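Local atomic coordinates of DNA polymerase III subunit beta (Caulobacter crescentus, PDB entry 5WCE), a protein that probably forms a ring-shaped homodimer around DNA that tethers DNA polymerases and other proteins to it, giving them processivity. Residues Y161-L166 with A253-M258. Sequence-based numbering, arbitrary orientation.
Sequences YYLNGL and AFPDYM
Tyr162 meets Ala253, Phe254 and Pro255 in a small surface contact, mostly van der Waals and without hydrogen bonds across it, where the turn leading into strand 165-173 touches the linker between strands 243-248 and 267-272. A type I turn from Tyr161 to Asn164, closed by Asn164 N to Tyr161 O, presents Tyr162. Chi1 of Tyr162 (54°) puts CG between the backbone N and the carbonyl carbon, which starts the ring off toward residues 253-258, and there one face receives the carbonyl of Ala253, whose O lies 3.5 Å from Tyr162 CD2. Beside it, Pro255 CD comes obliquely to within 3.5 Å of Tyr162 CD1. The other face of the Tyr162 ring is covered near its rim by Tyr161 CE1. Leu163 CD2 reaches the ring edge of Tyr162 in its plane and touches Pro255 CG at 4.2 Å. On the backbone side, Tyr162 O approaches the edge of the Phe254 ring, 3.5 Å from Phe254 CE1. An alanine at Tyr162 would probably open a gap beside Pro255 CD and strip the ring cover from the Ala253 carbonyl. Phe254 also stacks on Tyr167 and touches Val182, so the linker is packed onto the sheet of strands 165-173 and 176-184. This is interdomain-linker packing in the three-domain chain of the bacterial beta processivity factor, where the central domain hands over to the C-terminal one.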
ATOM      1  N   TYR A 161      -8.430  21.470 -17.362  1.00 47.06           N
ATOM      2  CA  TYR A 161      -9.830  21.749 -17.591  1.00 43.51           C
ATOM      3  C   TYR A 161     -10.411  22.301 -16.308  1.00 39.25           C
ATOM      4  O   TYR A 161      -9.962  21.983 -15.203  1.00 35.74           O
ATOM      5  CB  TYR A 161     -10.528  20.446 -18.003  1.00 41.74           C
ATOM      6  CG  TYR A 161     -11.945  20.541 -18.513  1.00 41.18           C
ATOM      7  CD1 TYR A 161     -12.297  21.423 -19.544  1.00 42.29           C
ATOM      8  CD2 TYR A 161     -12.950  19.720 -17.990  1.00 39.66           C
ATOM      9  CE1 TYR A 161     -13.602  21.486 -20.028  1.00 41.35           C
ATOM     10  CE2 TYR A 161     -14.249  19.779 -18.457  1.00 39.44           C
ATOM     11  CZ  TYR A 161     -14.579  20.667 -19.468  1.00 41.32           C
ATOM     12  OH  TYR A 161     -15.891  20.680 -19.918  1.00 40.68           O
ATOM     13  N   TYR A 162     -11.430  23.117 -16.466  1.00 41.04           N
ATOM     14  CA  TYR A 162     -12.073  23.742 -15.311  1.00 42.67           C
ATOM     15  C   TYR A 162     -12.613  22.774 -14.240  1.00 41.04           C
ATOM     16  O   TYR A 162     -12.741  23.162 -13.074  1.00 45.17           O
ATOM     17  CB  TYR A 162     -13.090  24.806 -15.749  1.00 44.50           C
ATOM     18  CG  TYR A 162     -14.195  24.386 -16.739  1.00 45.76           C
ATOM     19  CD1 TYR A 162     -15.126  23.405 -16.389  1.00 45.25           C
ATOM     20  CD2 TYR A 162     -14.327  25.009 -17.997  1.00 48.25           C
ATOM     21  CE1 TYR A 162     -16.149  23.036 -17.255  1.00 47.70           C
ATOM     22  CE2 TYR A 162     -15.339  24.645 -18.889  1.00 49.69           C
ATOM     23  CZ  TYR A 162     -16.257  23.661 -18.519  1.00 49.85           C
ATOM     24  OH  TYR A 162     -17.275  23.309 -19.384  1.00 51.17           O
ATOM     25  N   LEU A 163     -12.847  21.503 -14.584  1.00 37.95           N
ATOM     26  CA  LEU A 163     -13.245  20.490 -13.567  1.00 35.71           C
ATOM     27  C   LEU A 163     -12.143  19.921 -12.670  1.00 31.17           C
ATOM     28  O   LEU A 163     -12.452  19.262 -11.678  1.00 28.10           O
ATOM     29  CB  LEU A 163     -13.967  19.330 -14.240  1.00 37.18           C
ATOM     30  CG  LEU A 163     -15.185  19.742 -15.070  1.00 40.31           C
ATOM     31  CD1 LEU A 163     -16.007  18.532 -15.424  1.00 42.19           C
ATOM     32  CD2 LEU A 163     -16.105  20.754 -14.405  1.00 42.05           C
ATOM     33  N   ASN A 164     -10.862  20.172 -12.992  1.00 27.99           N
ATOM     34  CA  ASN A 164      -9.775  19.516 -12.298  1.00 27.59           C
ATOM     35  C   ASN A 164      -9.273  20.387 -11.144  1.00 24.44           C
ATOM     36  O   ASN A 164      -8.112  20.339 -10.809  1.00 22.85           O
ATOM     37  CB  ASN A 164      -8.613  19.156 -13.258  1.00 30.04           C
ATOM     38  CG  ASN A 164      -9.098  18.403 -14.503  1.00 32.92           C
ATOM     39  OD1 ASN A 164     -10.175  17.803 -14.495  1.00 33.81           O
ATOM     40  ND2 ASN A 164      -8.337  18.487 -15.587  1.00 33.04           N
ATOM     41  N   GLY A 165     -10.157  21.162 -10.523  1.00 22.90           N
ATOM     42  CA  GLY A 165      -9.811  21.829  -9.281  1.00 22.01           C
ATOM     43  C   GLY A 165     -11.047  22.223  -8.493  1.00 22.24           C
ATOM     44  O   GLY A 165     -12.174  21.896  -8.884  1.00 23.41           O
ATOM     45  N   LEU A 166     -10.818  22.919  -7.389  1.00 20.30           N
ATOM     46  CA  LEU A 166     -11.846  23.208  -6.400  1.00 19.34           C
ATOM     47  C   LEU A 166     -12.210  24.671  -6.524  1.00 20.72           C
ATOM     48  O   LEU A 166     -11.323  25.524  -6.432  1.00 19.93           O
ATOM     49  CB  LEU A 166     -11.309  22.879  -5.007  1.00 19.10           C
ATOM     50  CG  LEU A 166     -12.301  23.073  -3.835  1.00 18.67           C
ATOM     51  CD1 LEU A 166     -13.391  22.017  -3.932  1.00 18.85           C
ATOM     52  CD2 LEU A 166     -11.553  22.952  -2.517  1.00 18.29           C
ATOM     53  N   ALA A 253     -13.793  29.656 -16.736  1.00 51.02           N
ATOM     54  CA  ALA A 253     -15.071  29.934 -16.110  1.00 49.99           C
ATOM     55  C   ALA A 253     -15.546  28.617 -15.566  1.00 44.98           C
ATOM     56  O   ALA A 253     -15.829  27.681 -16.313  1.00 46.78           O
ATOM     57  CB  ALA A 253     -16.070  30.491 -17.125  1.00 51.87           C
ATOM     58  N   PHE A 254     -15.633  28.545 -14.253  1.00 40.66           N
ATOM     59  CA  PHE A 254     -16.240  27.396 -13.628  1.00 37.29           C
ATOM     60  C   PHE A 254     -17.717  27.342 -14.038  1.00 37.84           C
ATOM     61  O   PHE A 254     -18.345  28.366 -14.126  1.00 36.28           O
ATOM     62  CB  PHE A 254     -16.111  27.482 -12.109  1.00 34.51           C
ATOM     63  CG  PHE A 254     -16.258  26.167 -11.429  1.00 33.14           C
ATOM     64  CD1 PHE A 254     -15.232  25.232 -11.461  1.00 30.31           C
ATOM     65  CD2 PHE A 254     -17.440  25.834 -10.778  1.00 32.12           C
ATOM     66  CE1 PHE A 254     -15.358  24.009 -10.851  1.00 29.17           C
ATOM     67  CE2 PHE A 254     -17.546  24.615 -10.137  1.00 30.06           C
ATOM     68  CZ  PHE A 254     -16.498  23.691 -10.200  1.00 27.75           C
ATOM     69  N   PRO A 255     -18.276  26.133 -14.246  1.00 38.87           N
ATOM     70  CA  PRO A 255     -19.666  26.100 -14.709  1.00 39.50           C
ATOM     71  C   PRO A 255     -20.664  26.719 -13.731  1.00 38.34           C
ATOM     72  O   PRO A 255     -20.388  26.840 -12.525  1.00 38.09           O
ATOM     73  CB  PRO A 255     -19.943  24.606 -14.912  1.00 39.46           C
ATOM     74  CG  PRO A 255     -18.836  23.893 -14.221  1.00 40.36           C
ATOM     75  CD  PRO A 255     -17.647  24.800 -14.337  1.00 39.41           C
ATOM     76  N   ASP A 256     -21.789  27.147 -14.272  1.00 39.24           N
ATOM     77  CA  ASP A 256     -22.902  27.666 -13.478  1.00 40.24           C
ATOM     78  C   ASP A 256     -23.540  26.492 -12.692  1.00 37.78           C
ATOM     79  O   ASP A 256     -24.636  26.038 -13.024  1.00 38.17           O
ATOM     80  CB  ASP A 256     -23.920  28.391 -14.386  1.00 42.43           C
ATOM     81  CG  ASP A 256     -25.024  29.114 -13.601  1.00 43.95           C
ATOM     82  OD1 ASP A 256     -25.036  29.100 -12.350  1.00 42.80           O
ATOM     83  OD2 ASP A 256     -25.932  29.661 -14.256  1.00 48.00           O
ATOM     84  N   TYR A 257     -22.844  26.042 -11.639  1.00 34.57           N
ATOM     85  CA  TYR A 257     -23.261  24.918 -10.835  1.00 33.70           C
ATOM     86  C   TYR A 257     -24.586  25.163 -10.128  1.00 36.31           C
ATOM     87  O   TYR A 257     -25.288  24.186  -9.831  1.00 34.52           O
ATOM     88  CB  TYR A 257     -22.164  24.513  -9.806  1.00 31.93           C
ATOM     89  CG  TYR A 257     -22.020  25.517  -8.719  1.00 30.66           C
ATOM     90  CD1 TYR A 257     -22.871  25.499  -7.639  1.00 29.60           C
ATOM     91  CD2 TYR A 257     -21.068  26.530  -8.787  1.00 30.82           C
ATOM     92  CE1 TYR A 257     -22.783  26.442  -6.631  1.00 29.95           C
ATOM     93  CE2 TYR A 257     -20.981  27.472  -7.774  1.00 30.22           C
ATOM     94  CZ  TYR A 257     -21.837  27.417  -6.695  1.00 30.38           C
ATOM     95  OH  TYR A 257     -21.784  28.365  -5.716  1.00 31.08           O
ATOM     96  N   MET A 258     -24.942  26.426  -9.850  1.00 39.33           N
ATOM     97  CA  MET A 258     -26.260  26.714  -9.258  1.00 45.76           C
ATOM     98  C   MET A 258     -27.422  26.127 -10.104  1.00 46.17           C
ATOM     99  O   MET A 258     -28.431  25.719  -9.544  1.00 45.23           O
ATOM    100  CB  MET A 258     -26.434  28.208  -8.959  1.00 49.72           C
ATOM    101  CG  MET A 258     -25.528  28.639  -7.795  1.00 52.42           C
ATOM    102  SD  MET A 258     -25.344  30.415  -7.565  1.00 62.67           S
ATOM    103  CE  MET A 258     -23.748  30.505  -6.783  1.00 59.23           C
TER